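Local coordinates for fibronectin type III domain-containing protein (Simiduia agarivorans, PDB 6P2K) that probably cleaves the glucan backbone of xyloglucan as a glycoside hydrolase family 74 enzyme, its chain folded into beta-propeller domains with bound zinc, at residues W325-P330 and S433-R438; S400-D405 and G416-G421; S446-V451 and A464-G469; G742-R747 and Y758-G763. All blocks are in the same frame, centred on the assembly; numbering follows the deposited sequence.

Interaction 1: W325-P330 and S433-R438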
loop_
_atom_site.group_PDB
_atom_site.type_symbol
_atom_site.label_atom_id
_atom_site.label_comp_id
_atom_site.label_asym_id
_atom_site.label_seq_id
_atom_site.Cartn_x
_atom_site.Cartn_y
_atom_site.Cartn_z
ATOM N N TRP B 325 2.368 -32.027 5.548
ATOM C CA TRP B 325 1.608 -31.026 6.288
ATOM C C TRP B 325 1.975 -31.008 7.765
ATOM O O TRP B 325 1.886 -29.953 8.406
ATOM C CB TRP B 325 0.097 -31.245 6.117
ATOM C CG TRP B 325 -0.477 -32.519 6.701
ATOM C CD1 TRP B 325 -0.825 -33.650 6.015
ATOM C CD2 TRP B 325 -0.810 -32.770 8.076
ATOM N NE1 TRP B 325 -1.338 -34.590 6.875
ATOM C CE2 TRP B 325 -1.338 -34.076 8.146
ATOM C CE3 TRP B 325 -0.706 -32.023 9.254
ATOM C CZ2 TRP B 325 -1.760 -34.649 9.346
ATOM C CZ3 TRP B 325 -1.121 -32.598 10.447
ATOM C CH2 TRP B 325 -1.644 -33.897 10.482
ATOM N N ASP B 326 2.402 -32.145 8.315
ATOM C CA ASP B 326 2.679 -32.274 9.746
ATOM C C ASP B 326 4.120 -31.853 10.002
ATOM O O ASP B 326 5.053 -32.652 9.903
ATOM C CB ASP B 326 2.415 -33.702 10.209
ATOM C CG ASP B 326 2.425 -33.845 11.722
ATOM O OD1 ASP B 326 2.573 -32.822 12.426
ATOM O OD2 ASP B 326 2.282 -34.987 12.208
ATOM N N TYR B 327 4.307 -30.577 10.343
ATOM C CA TYR B 327 5.634 -30.044 10.647
ATOM C C TYR B 327 6.088 -30.632 11.981
ATOM O O TYR B 327 5.980 -30.019 13.045
ATOM C CB TYR B 327 5.612 -28.519 10.673
ATOM C CG TYR B 327 6.991 -27.895 10.646
ATOM C CD1 TYR B 327 7.664 -27.709 9.448
ATOM C CD2 TYR B 327 7.618 -27.491 11.819
ATOM C CE1 TYR B 327 8.924 -27.142 9.416
ATOM C CE2 TYR B 327 8.878 -26.917 11.797
ATOM C CZ TYR B 327 9.525 -26.750 10.592
ATOM O OH TYR B 327 10.777 -26.184 10.563
ATOM N N ALA B 328 6.603 -31.857 11.915
ATOM C CA ALA B 328 7.008 -32.624 13.093
ATOM C C ALA B 328 8.501 -32.906 12.975
ATOM O O ALA B 328 8.910 -33.872 12.325
ATOM C CB ALA B 328 6.203 -33.915 13.210
ATOM N N THR B 329 9.316 -32.062 13.608
ATOM C CA THR B 329 10.761 -32.151 13.485
ATOM C C THR B 329 11.416 -31.829 14.822
ATOM O O THR B 329 10.943 -30.937 15.545
ATOM C CB THR B 329 11.286 -31.197 12.399
ATOM O OG1 THR B 329 12.717 -31.178 12.417
ATOM C CG2 THR B 329 10.758 -29.781 12.620
ATOM N N PRO B 330 12.483 -32.554 15.201
ATOM C CA PRO B 330 13.026 -33.745 14.534
ATOM C C PRO B 330 12.027 -34.898 14.518
ATOM O O PRO B 330 11.080 -34.877 15.302
ATOM C CB PRO B 330 14.247 -34.105 15.390
ATOM C CG PRO B 330 14.627 -32.843 16.062
ATOM C CD PRO B 330 13.333 -32.133 16.329
ATOM N N SER B 433 -3.696 -27.387 5.009
ATOM C CA SER B 433 -2.505 -26.893 5.681
ATOM C C SER B 433 -2.889 -26.543 7.111
ATOM O O SER B 433 -3.974 -26.011 7.353
ATOM C CB SER B 433 -1.917 -25.662 4.979
ATOM O OG SER B 433 -0.824 -25.134 5.716
ATOM N N ASN B 434 -2.004 -26.854 8.059
ATOM C CA ASN B 434 -2.193 -26.411 9.436
ATOM C C ASN B 434 -1.027 -25.552 9.913
ATOM O O ASN B 434 -0.854 -25.358 11.121
ATOM C CB ASN B 434 -2.424 -27.607 10.370
ATOM C CG ASN B 434 -1.141 -28.346 10.737
ATOM O OD1 ASN B 434 -0.156 -28.332 10.003
ATOM N ND2 ASN B 434 -1.157 -28.996 11.892
ATOM N N MET B 435 -0.235 -25.015 8.977
ATOM C CA MET B 435 0.957 -24.257 9.344
ATOM C C MET B 435 0.616 -22.998 10.134
ATOM O O MET B 435 1.420 -22.553 10.961
ATOM C CB MET B 435 1.754 -23.889 8.089
ATOM C CG MET B 435 2.369 -25.076 7.353
ATOM S SD MET B 435 3.546 -26.034 8.338
ATOM C CE MET B 435 4.807 -24.804 8.667
ATOM N N GLN B 436 -0.563 -22.412 9.906
ATOM C CA GLN B 436 -0.910 -21.167 10.585
ATOM C C GLN B 436 -1.185 -21.349 12.073
ATOM O O GLN B 436 -1.294 -20.345 12.784
ATOM C CB GLN B 436 -2.113 -20.503 9.905
ATOM C CG GLN B 436 -1.808 -19.979 8.500
ATOM C CD GLN B 436 -2.831 -18.965 7.991
ATOM O OE1 GLN B 436 -3.786 -18.613 8.685
ATOM N NE2 GLN B 436 -2.625 -18.489 6.766
ATOM N N HIS B 437 -1.289 -22.584 12.571
ATOM C CA HIS B 437 -1.439 -22.774 14.010
ATOM C C HIS B 437 -0.120 -22.608 14.754
ATOM O O HIS B 437 -0.131 -22.444 15.981
ATOM C CB HIS B 437 -2.065 -24.144 14.307
ATOM C CG HIS B 437 -1.077 -25.227 14.623
ATOM N ND1 HIS B 437 -0.502 -26.019 13.649
ATOM C CD2 HIS B 437 -0.594 -25.679 15.806
ATOM C CE1 HIS B 437 0.304 -26.897 14.217
ATOM N NE2 HIS B 437 0.268 -26.712 15.524
ATOM N N ARG B 438 1.002 -22.605 14.039
ATOM C CA ARG B 438 2.319 -22.407 14.639
ATOM C C ARG B 438 2.628 -20.915 14.618
ATOM O O ARG B 438 3.094 -20.376 13.611
ATOM C CB ARG B 438 3.364 -23.227 13.892
ATOM C CG ARG B 438 2.846 -24.591 13.443
ATOM C CD ARG B 438 3.961 -25.522 12.993
ATOM N NE ARG B 438 4.558 -26.242 14.115
ATOM C CZ ARG B 438 4.263 -27.497 14.441
ATOM N NH1 ARG B 438 3.365 -28.182 13.742
ATOM N NH2 ARG B 438 4.863 -28.062 15.477
HETATM O O HOH W 1 0.471 -27.924 7.154
HETATM O O HOH W 2 0.974 -30.735 13.145
HETATM O O HOH W 3 2.349 -28.214 10.981
#
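One water is gripped by three groups of Tyr327, Asn434 and Arg438. It donates to Asn434 OD1 at 2.7 Å and accepts from Tyr327 N and from Arg438 NH1. The contact joins two loops of a beta-propeller fold. Residues 325-330 lie between strands 304-314 and 336-338, and residues 433-438 between strands 431-432 and 447-456. No direct hydrogen bond crosses between them, and water carries the polar link. A second water donates to Trp325 O and accepts from Asn434 N. A third donates to Asp326 OD1 and accepts from Asn434 ND2, which also bonds to Asn420 O.

The Asn434 amide stands nearly upright to the Trp325 indole, with planes 85° apart. Its OD1 meets the ring edge at CE3, 3.8 Å away. The indole NE1 bonds to Gly12 O. Tyr327 is the centre of an inverse gamma turn. Met435 SD is 4.0 Å from Tyr327 CB and makes an oblique Met-aromatic contact with the ring. Gly441 of a second subunit also packs on Tyr327.

The Arg438 guanidinium lies between two groups. Tyr327 O is 2.9 Å above the guanidinium plane of Arg438 on one face, and His437 NE2 is on the opposite face. Just before the short 3-10 segment 435-437, Asn434 O accepts twice, from His437 N at 3.2 Å and from His437 ND1. The ND1 bond to Asn434 O is 2.6 Å long, fairly straight at 164°, with the oxygen near the imidazole plane.

Interaction 2: S400-D405 and G416-G421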
loop_
_atom_site.group_PDB
_atom_site.type_symbol
_atom_site.label_atom_id
_atom_site.label_comp_id
_atom_site.label_asym_id
_atom_site.label_seq_id
_atom_site.Cartn_x
_atom_site.Cartn_y
_atom_site.Cartn_z
ATOM N N SER B 400 -6.369 -40.278 10.513
ATOM C CA SER B 400 -6.346 -40.772 11.884
ATOM C C SER B 400 -6.380 -39.641 12.905
ATOM O O SER B 400 -5.881 -39.800 14.024
ATOM C CB SER B 400 -5.114 -41.653 12.124
ATOM O OG SER B 400 -4.903 -42.539 11.041
ATOM N N THR B 401 -6.979 -38.505 12.554
ATOM C CA THR B 401 -7.004 -37.359 13.450
ATOM C C THR B 401 -8.235 -37.400 14.340
ATOM O O THR B 401 -9.313 -37.826 13.914
ATOM C CB THR B 401 -6.995 -36.042 12.672
ATOM O OG1 THR B 401 -8.175 -35.953 11.860
ATOM C CG2 THR B 401 -5.758 -35.946 11.790
ATOM N N TYR B 402 -8.061 -36.957 15.582
ATOM C CA TYR B 402 -9.193 -36.612 16.433
ATOM C C TYR B 402 -9.679 -35.225 16.024
ATOM O O TYR B 402 -9.011 -34.219 16.290
ATOM C CB TYR B 402 -8.798 -36.645 17.909
ATOM C CG TYR B 402 -9.989 -36.635 18.851
ATOM C CD1 TYR B 402 -10.811 -35.515 18.954
ATOM C CD2 TYR B 402 -10.292 -37.745 19.633
ATOM C CE1 TYR B 402 -11.895 -35.497 19.797
ATOM C CE2 TYR B 402 -11.378 -37.733 20.490
ATOM C CZ TYR B 402 -12.177 -36.606 20.562
ATOM O OH TYR B 402 -13.262 -36.577 21.402
ATOM N N THR B 403 -10.837 -35.162 15.376
ATOM C CA THR B 403 -11.406 -33.899 14.927
ATOM C C THR B 403 -12.640 -33.571 15.757
ATOM O O THR B 403 -13.561 -34.390 15.855
ATOM C CB THR B 403 -11.754 -33.949 13.439
ATOM O OG1 THR B 403 -10.601 -34.371 12.695
ATOM C CG2 THR B 403 -12.179 -32.569 12.948
ATOM N N TYR B 404 -12.647 -32.374 16.354
ATOM C CA TYR B 404 -13.725 -31.949 17.246
ATOM C C TYR B 404 -14.932 -31.408 16.486
ATOM O O TYR B 404 -16.078 -31.681 16.862
ATOM C CB TYR B 404 -13.250 -30.844 18.191
ATOM C CG TYR B 404 -12.175 -31.171 19.207
ATOM C CD1 TYR B 404 -12.482 -31.826 20.394
ATOM C CD2 TYR B 404 -10.863 -30.753 19.011
ATOM C CE1 TYR B 404 -11.504 -32.091 21.340
ATOM C CE2 TYR B 404 -9.880 -31.009 19.952
ATOM C CZ TYR B 404 -10.204 -31.676 21.111
ATOM O OH TYR B 404 -9.225 -31.926 22.041
ATOM N N ASP B 405 -14.695 -30.598 15.454
ATOM C CA ASP B 405 -15.726 -29.745 14.874
ATOM C C ASP B 405 -15.300 -29.392 13.455
ATOM O O ASP B 405 -14.132 -29.548 13.083
ATOM C CB ASP B 405 -15.939 -28.480 15.731
ATOM C CG ASP B 405 -17.346 -27.892 15.592
ATOM O OD1 ASP B 405 -18.034 -28.265 14.616
ATOM O OD2 ASP B 405 -17.771 -27.087 16.473
ATOM N N GLY B 416 -11.375 -28.443 13.224
ATOM C CA GLY B 416 -10.759 -28.210 14.514
ATOM C C GLY B 416 -10.303 -29.524 15.111
ATOM O O GLY B 416 -11.120 -30.423 15.325
ATOM N N GLN B 417 -9.010 -29.665 15.375
ATOM C CA GLN B 417 -8.451 -30.952 15.754
ATOM C C GLN B 417 -7.716 -30.864 17.084
ATOM O O GLN B 417 -7.309 -29.788 17.531
ATOM C CB GLN B 417 -7.491 -31.473 14.673
ATOM C CG GLN B 417 -8.161 -31.725 13.326
ATOM C CD GLN B 417 -7.230 -32.377 12.323
ATOM O OE1 GLN B 417 -6.060 -32.627 12.615
ATOM N NE2 GLN B 417 -7.747 -32.655 11.133
ATOM N N ALA B 418 -7.565 -32.023 17.715
ATOM C CA ALA B 418 -6.594 -32.185 18.782
ATOM C C ALA B 418 -5.219 -32.425 18.174
ATOM O O ALA B 418 -5.096 -32.956 17.066
ATOM C CB ALA B 418 -6.982 -33.347 19.699
ATOM N N ASP B 419 -4.184 -31.996 18.899
ATOM C CA ASP B 419 -2.786 -32.145 18.494
ATOM C C ASP B 419 -2.415 -31.297 17.278
ATOM O O ASP B 419 -1.375 -30.632 17.290
ATOM C CB ASP B 419 -2.452 -33.615 18.217
ATOM C CG ASP B 419 -2.383 -34.447 19.483
ATOM O OD1 ASP B 419 -1.942 -33.912 20.520
ATOM O OD2 ASP B 419 -2.765 -35.636 19.437
ATOM N N ASN B 420 -3.233 -31.313 16.223
ATOM C CA ASN B 420 -2.905 -30.629 14.977
ATOM C C ASN B 420 -3.633 -29.300 14.797
ATOM O O ASN B 420 -3.423 -28.633 13.778
ATOM C CB ASN B 420 -3.197 -31.539 13.785
ATOM C CG ASN B 420 -2.604 -32.923 13.956
ATOM O OD1 ASN B 420 -1.409 -33.071 14.217
ATOM N ND2 ASN B 420 -3.439 -33.943 13.815
ATOM N N GLY B 421 -4.496 -28.918 15.736
ATOM C CA GLY B 421 -4.999 -27.551 15.782
ATOM C C GLY B 421 -5.850 -27.147 14.590
ATOM O O GLY B 421 -6.776 -27.854 14.179
HETATM O O HOH W 4 -7.878 -35.326 9.310
HETATM O O HOH W 5 -5.623 -35.622 16.028
#
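At the edge of the Tyr404 ring, in its plane, sits Gln417 O. Tyr402 CD1 lies over one face of this ring, toward the rim and 4.2 Å above the Tyr404 plane. The ring meets Ala418 obliquely, with Tyr404 CE2 3.4 Å from Ala418 N and 3.7 Å from Ala418 CB.

The Gln417 amide packs against Thr401. Gln417 OE1 is 3.4 Å from Thr401 CG2 and accepts a bond from Asn420 ND2. That bond lies close to the amide plane of Asn420. Gln417 NE2 bonds to Gln415 OE1. A water bonded to Thr401 OG1 accepts weakly from the same NE2. A second water joins Tyr402 N to Ala418 O.

Three backbone bonds hold the two segments together. Ala418 N donates to Tyr402 O, Gly416 N to Asp405 O, and Tyr404 N to Gly416 O at 2.7 Å. Thr403 and Gln417 form a non-hydrogen-bonded pair.

Tyr404 and Asp405 both face Gly416, which makes a classic beta bulge in the antiparallel hairpin of strands 403-409 and 412-417. The bulge carries Asp405, whose OD2 binds zinc together with Asp513, so the hairpin forms part of a metal site within the beta-propeller fold.

Interaction 3: S446-V451 and A464-G469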
loop_
_atom_site.group_PDB
_atom_site.type_symbol
_atom_site.label_atom_id
_atom_site.label_comp_id
_atom_site.label_asym_id
_atom_site.label_seq_id
_atom_site.Cartn_x
_atom_site.Cartn_y
_atom_site.Cartn_z
ATOM N N SER B 446 -2.564 -25.921 19.005
ATOM C CA SER B 446 -2.666 -27.328 18.634
ATOM C C SER B 446 -3.994 -27.978 19.017
ATOM O O SER B 446 -4.201 -29.150 18.685
ATOM C CB SER B 446 -1.508 -28.114 19.257
ATOM O OG SER B 446 -1.208 -27.649 20.559
ATOM N N ASP B 447 -4.900 -27.257 19.680
ATOM C CA ASP B 447 -6.178 -27.815 20.115
ATOM C C ASP B 447 -7.293 -26.837 19.775
ATOM O O ASP B 447 -7.277 -25.694 20.237
ATOM C CB ASP B 447 -6.161 -28.117 21.617
ATOM C CG ASP B 447 -7.319 -28.994 22.049
ATOM O OD1 ASP B 447 -8.385 -28.441 22.398
ATOM O OD2 ASP B 447 -7.164 -30.235 22.036
ATOM N N VAL B 448 -8.260 -27.289 18.972
ATOM C CA VAL B 448 -9.316 -26.428 18.429
ATOM C C VAL B 448 -10.641 -27.172 18.591
ATOM O O VAL B 448 -11.066 -27.923 17.707
ATOM C CB VAL B 448 -9.067 -26.052 16.964
ATOM C CG1 VAL B 448 -10.179 -25.147 16.450
ATOM C CG2 VAL B 448 -7.712 -25.370 16.812
ATOM N N GLN B 449 -11.328 -26.934 19.711
ATOM C CA GLN B 449 -12.511 -27.709 20.067
ATOM C C GLN B 449 -13.807 -27.183 19.453
ATOM O O GLN B 449 -14.824 -27.881 19.519
ATOM C CB GLN B 449 -12.655 -27.773 21.593
ATOM C CG GLN B 449 -11.578 -28.625 22.261
ATOM C CD GLN B 449 -11.708 -28.704 23.775
ATOM O OE1 GLN B 449 -12.808 -28.660 24.324
ATOM N NE2 GLN B 449 -10.574 -28.829 24.456
ATOM N N ALA B 450 -13.804 -25.994 18.852
ATOM C CA ALA B 450 -15.028 -25.446 18.284
ATOM C C ALA B 450 -14.687 -24.456 17.180
ATOM O O ALA B 450 -13.767 -23.648 17.328
ATOM C CB ALA B 450 -15.883 -24.763 19.361
ATOM N N VAL B 451 -15.436 -24.528 16.076
ATOM C CA VAL B 451 -15.325 -23.587 14.967
ATOM C C VAL B 451 -16.726 -23.238 14.480
ATOM O O VAL B 451 -17.675 -24.007 14.660
ATOM C CB VAL B 451 -14.478 -24.147 13.798
ATOM C CG1 VAL B 451 -13.010 -24.255 14.196
ATOM C CG2 VAL B 451 -15.010 -25.501 13.343
ATOM N N ALA B 464 -13.132 -19.397 16.240
ATOM C CA ALA B 464 -12.595 -20.655 16.737
ATOM C C ALA B 464 -12.158 -20.524 18.187
ATOM O O ALA B 464 -11.616 -19.493 18.598
ATOM C CB ALA B 464 -11.410 -21.127 15.884
ATOM N N GLN B 465 -12.416 -21.577 18.954
ATOM C CA GLN B 465 -11.703 -21.815 20.200
ATOM C C GLN B 465 -10.384 -22.494 19.845
ATOM O O GLN B 465 -10.384 -23.593 19.283
ATOM C CB GLN B 465 -12.551 -22.678 21.133
ATOM C CG GLN B 465 -11.777 -23.575 22.093
ATOM C CD GLN B 465 -10.961 -22.788 23.102
ATOM O OE1 GLN B 465 -11.337 -21.682 23.495
ATOM N NE2 GLN B 465 -9.840 -23.358 23.531
ATOM N N ALA B 466 -9.264 -21.828 20.124
ATOM C CA ALA B 466 -7.959 -22.327 19.696
ATOM C C ALA B 466 -6.918 -22.016 20.757
ATOM O O ALA B 466 -6.779 -20.862 21.172
ATOM C CB ALA B 466 -7.541 -21.713 18.355
ATOM N N THR B 467 -6.173 -23.038 21.172
ATOM C CA THR B 467 -5.265 -22.892 22.299
ATOM C C THR B 467 -4.171 -23.943 22.199
ATOM O O THR B 467 -4.201 -24.828 21.339
ATOM C CB THR B 467 -6.021 -23.018 23.622
ATOM O OG1 THR B 467 -5.153 -22.681 24.710
ATOM C CG2 THR B 467 -6.518 -24.442 23.802
ATOM N N SER B 468 -3.199 -23.834 23.101
ATOM C CA SER B 468 -2.098 -24.779 23.160
ATOM C C SER B 468 -2.488 -26.008 23.976
ATOM O O SER B 468 -3.490 -26.022 24.694
ATOM C CB SER B 468 -0.857 -24.117 23.761
ATOM O OG SER B 468 -1.168 -23.464 24.982
ATOM N N GLY B 469 -1.677 -27.054 23.854
ATOM C CA GLY B 469 -1.938 -28.292 24.561
ATOM C C GLY B 469 -2.110 -29.479 23.637
ATOM O O GLY B 469 -2.751 -29.369 22.588
HETATM O O HOH W 6 0.574 -26.595 22.030
HETATM O O HOH W 7 -4.703 -31.217 21.617
HETATM O O HOH W 8 -9.404 -25.861 21.969
#
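Asp447 and Thr467 are joined by two backbone bonds. Asp447 N donates to Thr467 O at 3.0 Å, nearly in line with the C=O. Thr467 N donates to Asp447 O in the carbonyl plane. Farther along, Gln465 N bonds to Ala450 O. Between these points the strands close through CA-H...O contacts, with Val448 CA 3.1 Å from Gln465 O. The two strand axes run at 167° to each other.

Small apolar groups also meet across the strands. Val448 CG2 touches Ala466 CB at 4.0 Å. Val451 and Ala464 share one face of the sheet, with Val451 CG1 3.9 Å from Ala464 CB. Val448 CG1, anti to the backbone N (chi1 -179°), lies 3.2 Å from Gln465 O.

Polar side chains and waters form a second group of contacts around Asp447. Gln449 NE2 donates to Asp447 OD1 on the syn side, 24° out of the carboxylate plane. One water accepts from Gln449 N and from Gln465 NE2 and donates to Asp447 OD1. A second water donates to both Asp447 OD2 and Gly469 O. A third links Ser446 OG to Gly469 N.

Outer residues fix these groups. Tyr404 OH bonds to Asp447 OD2, and Gln465 OE1 accepts from Arg478 N. Thr467 OG1 bonds to Asn476 OD1. Ser468 OG bonds to His475 ND1 and to Asp318 O of a third subunit.

The side chain of Ala450 is about 4 Å from bound zinc at the Asp405 and Asp513 site. Ser446 and Asp447 both face Thr467 in a classic beta bulge. The pair forms a hairpin at one side of a four-stranded antiparallel sheet, the usual blade of a beta-propeller.

Interaction 4: G742-R747 and Y758-G763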
loop_
_atom_site.group_PDB
_atom_site.type_symbol
_atom_site.label_atom_id
_atom_site.label_comp_id
_atom_site.label_asym_id
_atom_site.label_seq_id
_atom_site.Cartn_x
_atom_site.Cartn_y
_atom_site.Cartn_z
ATOM N N GLY B 742 -18.148 -43.427 14.831
ATOM C CA GLY B 742 -18.308 -42.523 15.956
ATOM C C GLY B 742 -18.082 -41.087 15.517
ATOM O O GLY B 742 -17.237 -40.807 14.666
ATOM N N MET B 743 -18.860 -40.167 16.087
ATOM C CA MET B 743 -18.863 -38.789 15.616
ATOM C C MET B 743 -18.791 -37.810 16.777
ATOM O O MET B 743 -19.428 -38.013 17.815
ATOM C CB MET B 743 -20.109 -38.497 14.781
ATOM C CG MET B 743 -20.141 -39.232 13.454
ATOM S SD MET B 743 -21.698 -39.001 12.590
ATOM C CE MET B 743 -21.366 -39.896 11.073
ATOM N N THR B 744 -18.012 -36.747 16.588
ATOM C CA THR B 744 -17.973 -35.635 17.527
ATOM C C THR B 744 -18.868 -34.478 17.112
ATOM O O THR B 744 -19.321 -33.722 17.978
ATOM C CB THR B 744 -16.537 -35.119 17.691
ATOM O OG1 THR B 744 -15.960 -34.899 16.399
ATOM C CG2 THR B 744 -15.685 -36.124 18.461
ATOM N N SER B 745 -19.134 -34.325 15.816
ATOM C CA SER B 745 -19.947 -33.224 15.326
ATOM C C SER B 745 -20.522 -33.596 13.966
ATOM O O SER B 745 -19.906 -34.343 13.200
ATOM C CB SER B 745 -19.135 -31.929 15.207
ATOM O OG SER B 745 -18.315 -31.956 14.049
ATOM N N SER B 746 -21.708 -33.064 13.678
ATOM C CA SER B 746 -22.328 -33.185 12.366
ATOM C C SER B 746 -23.020 -31.879 12.009
ATOM O O SER B 746 -23.608 -31.221 12.872
ATOM C CB SER B 746 -23.334 -34.351 12.312
ATOM O OG SER B 746 -22.717 -35.585 12.638
ATOM N N ARG B 747 -22.937 -31.506 10.734
ATOM C CA ARG B 747 -23.620 -30.331 10.212
ATOM C C ARG B 747 -24.212 -30.675 8.856
ATOM O O ARG B 747 -23.566 -31.341 8.041
ATOM C CB ARG B 747 -22.679 -29.124 10.059
ATOM C CG ARG B 747 -22.160 -28.538 11.359
ATOM C CD ARG B 747 -21.478 -27.202 11.109
ATOM N NE ARG B 747 -20.588 -26.816 12.201
ATOM C CZ ARG B 747 -20.961 -26.087 13.248
ATOM N NH1 ARG B 747 -22.216 -25.666 13.351
ATOM N NH2 ARG B 747 -20.080 -25.780 14.196
ATOM N N TYR B 758 -21.861 -33.278 6.828
ATOM C CA TYR B 758 -20.452 -33.243 7.203
ATOM C C TYR B 758 -20.338 -33.705 8.649
ATOM O O TYR B 758 -20.936 -33.096 9.545
ATOM C CB TYR B 758 -19.872 -31.835 7.057
ATOM C CG TYR B 758 -19.574 -31.384 5.643
ATOM C CD1 TYR B 758 -20.589 -31.242 4.702
ATOM C CD2 TYR B 758 -18.279 -31.066 5.256
ATOM C CE1 TYR B 758 -20.315 -30.811 3.412
ATOM C CE2 TYR B 758 -17.996 -30.640 3.968
ATOM C CZ TYR B 758 -19.017 -30.513 3.052
ATOM O OH TYR B 758 -18.748 -30.083 1.772
ATOM N N SER B 759 -19.571 -34.770 8.877
ATOM C CA SER B 759 -19.382 -35.309 10.218
ATOM C C SER B 759 -17.903 -35.467 10.529
ATOM O O SER B 759 -17.142 -35.996 9.709
ATOM C CB SER B 759 -20.118 -36.650 10.384
ATOM O OG SER B 759 -21.440 -36.585 9.880
ATOM N N THR B 760 -17.504 -35.008 11.712
ATOM C CA THR B 760 -16.163 -35.226 12.223
ATOM C C THR B 760 -16.177 -36.384 13.211
ATOM O O THR B 760 -17.189 -36.654 13.863
ATOM C CB THR B 760 -15.628 -33.967 12.897
ATOM O OG1 THR B 760 -16.444 -33.655 14.036
ATOM C CG2 THR B 760 -15.660 -32.806 11.929
ATOM N N THR B 761 -15.047 -37.077 13.303
ATOM C CA THR B 761 -14.950 -38.299 14.082
ATOM C C THR B 761 -13.817 -38.193 15.091
ATOM O O THR B 761 -12.824 -37.496 14.848
ATOM C CB THR B 761 -14.707 -39.510 13.169
ATOM O OG1 THR B 761 -13.447 -39.353 12.506
ATOM C CG2 THR B 761 -15.806 -39.619 12.121
ATOM N N PRO B 762 -13.935 -38.876 16.238
ATOM C CA PRO B 762 -12.873 -38.878 17.252
ATOM C C PRO B 762 -11.747 -39.862 16.937
ATOM O O PRO B 762 -11.409 -40.727 17.743
ATOM C CB PRO B 762 -13.627 -39.270 18.525
ATOM C CG PRO B 762 -14.676 -40.202 18.025
ATOM C CD PRO B 762 -15.111 -39.645 16.688
ATOM N N GLY B 763 -11.174 -39.743 15.743
ATOM C CA GLY B 763 -10.090 -40.633 15.390
ATOM C C GLY B 763 -9.884 -40.888 13.914
ATOM O O GLY B 763 -8.844 -41.429 13.533
#
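Hydroxyl groups carry one face of the contact, where Thr760 OG1 is held between Ser745 and Thr744. Its distance to Ser745 OG is 2.5 Å, and either could donate. Its distance to Thr744 OG1 is 2.7 Å. Thr744 OG1 also bonds to Thr403 O. The Thr744 and Thr760 side chains cross at about a right angle. Thr760 OG1 lies between its own backbone N and carbonyl carbon (chi1 63°), which puts it beside the Ser745 and Thr744 hydroxyls. On the other face Ser759 OG donates to Ser746 OG at 3.2 Å, and Ser746 OG also bonds to Gly695 O.

Backbone bonds join the two segments. Arg747 and Tyr758 bond in both directions, N to O. Thr760 N donates to Ser745 O. Thr744 N reaches Thr760 O from above the carbonyl plane, 36° out of it. CA-H...O contacts fill in, with Ser746 CA 3.1 Å from Tyr758 O.

Van der Waals packing adds to this. The extended Met743 chain lies against Ser759, with CE 3.5 Å from Ser759 CB. The Thr744 and Pro762 side chains pass each other in opposite directions, with Thr744 CG2 3.8 Å from Pro762 CB. Pro762, the centre of an inverse gamma turn, also brings its CD to 3.2 Å from Gly742 O.

The Arg747 side chain is bound outside the hairpin. Its NE bonds to Val406 O, and its NH2 makes a long, weak ion pair with the zinc ligand Asp405.

The hairpin of strands 745-751 and 754-761 shares its antiparallel sheet with strands 765-770 and 7-8. Joining the first strand of the chain to the last ones is consistent with the ring closure of a beta-propeller.

Interaction 2 touches all three others. Its centre is about 9 Å from that of interaction 3, 10 Å from interaction 4 and 13 Å from interaction 1. Interaction 1 encloses interaction 2 along the chain. Probable backbone hydrogen bonds run from Val448 N to Gln417 O (3.0 Å) and from Thr403 N to Thr761 O (3.1 Å). The Thr744 hydroxyl probably bonds to Thr403 O as well, with OG1 2.5 Å from that oxygen. Interactions 2, 3 and 4 gather around the zinc held by Asp405 and Asp513. Interactions 1 and 4 do not touch, their nearest atoms being about 11 Å apart.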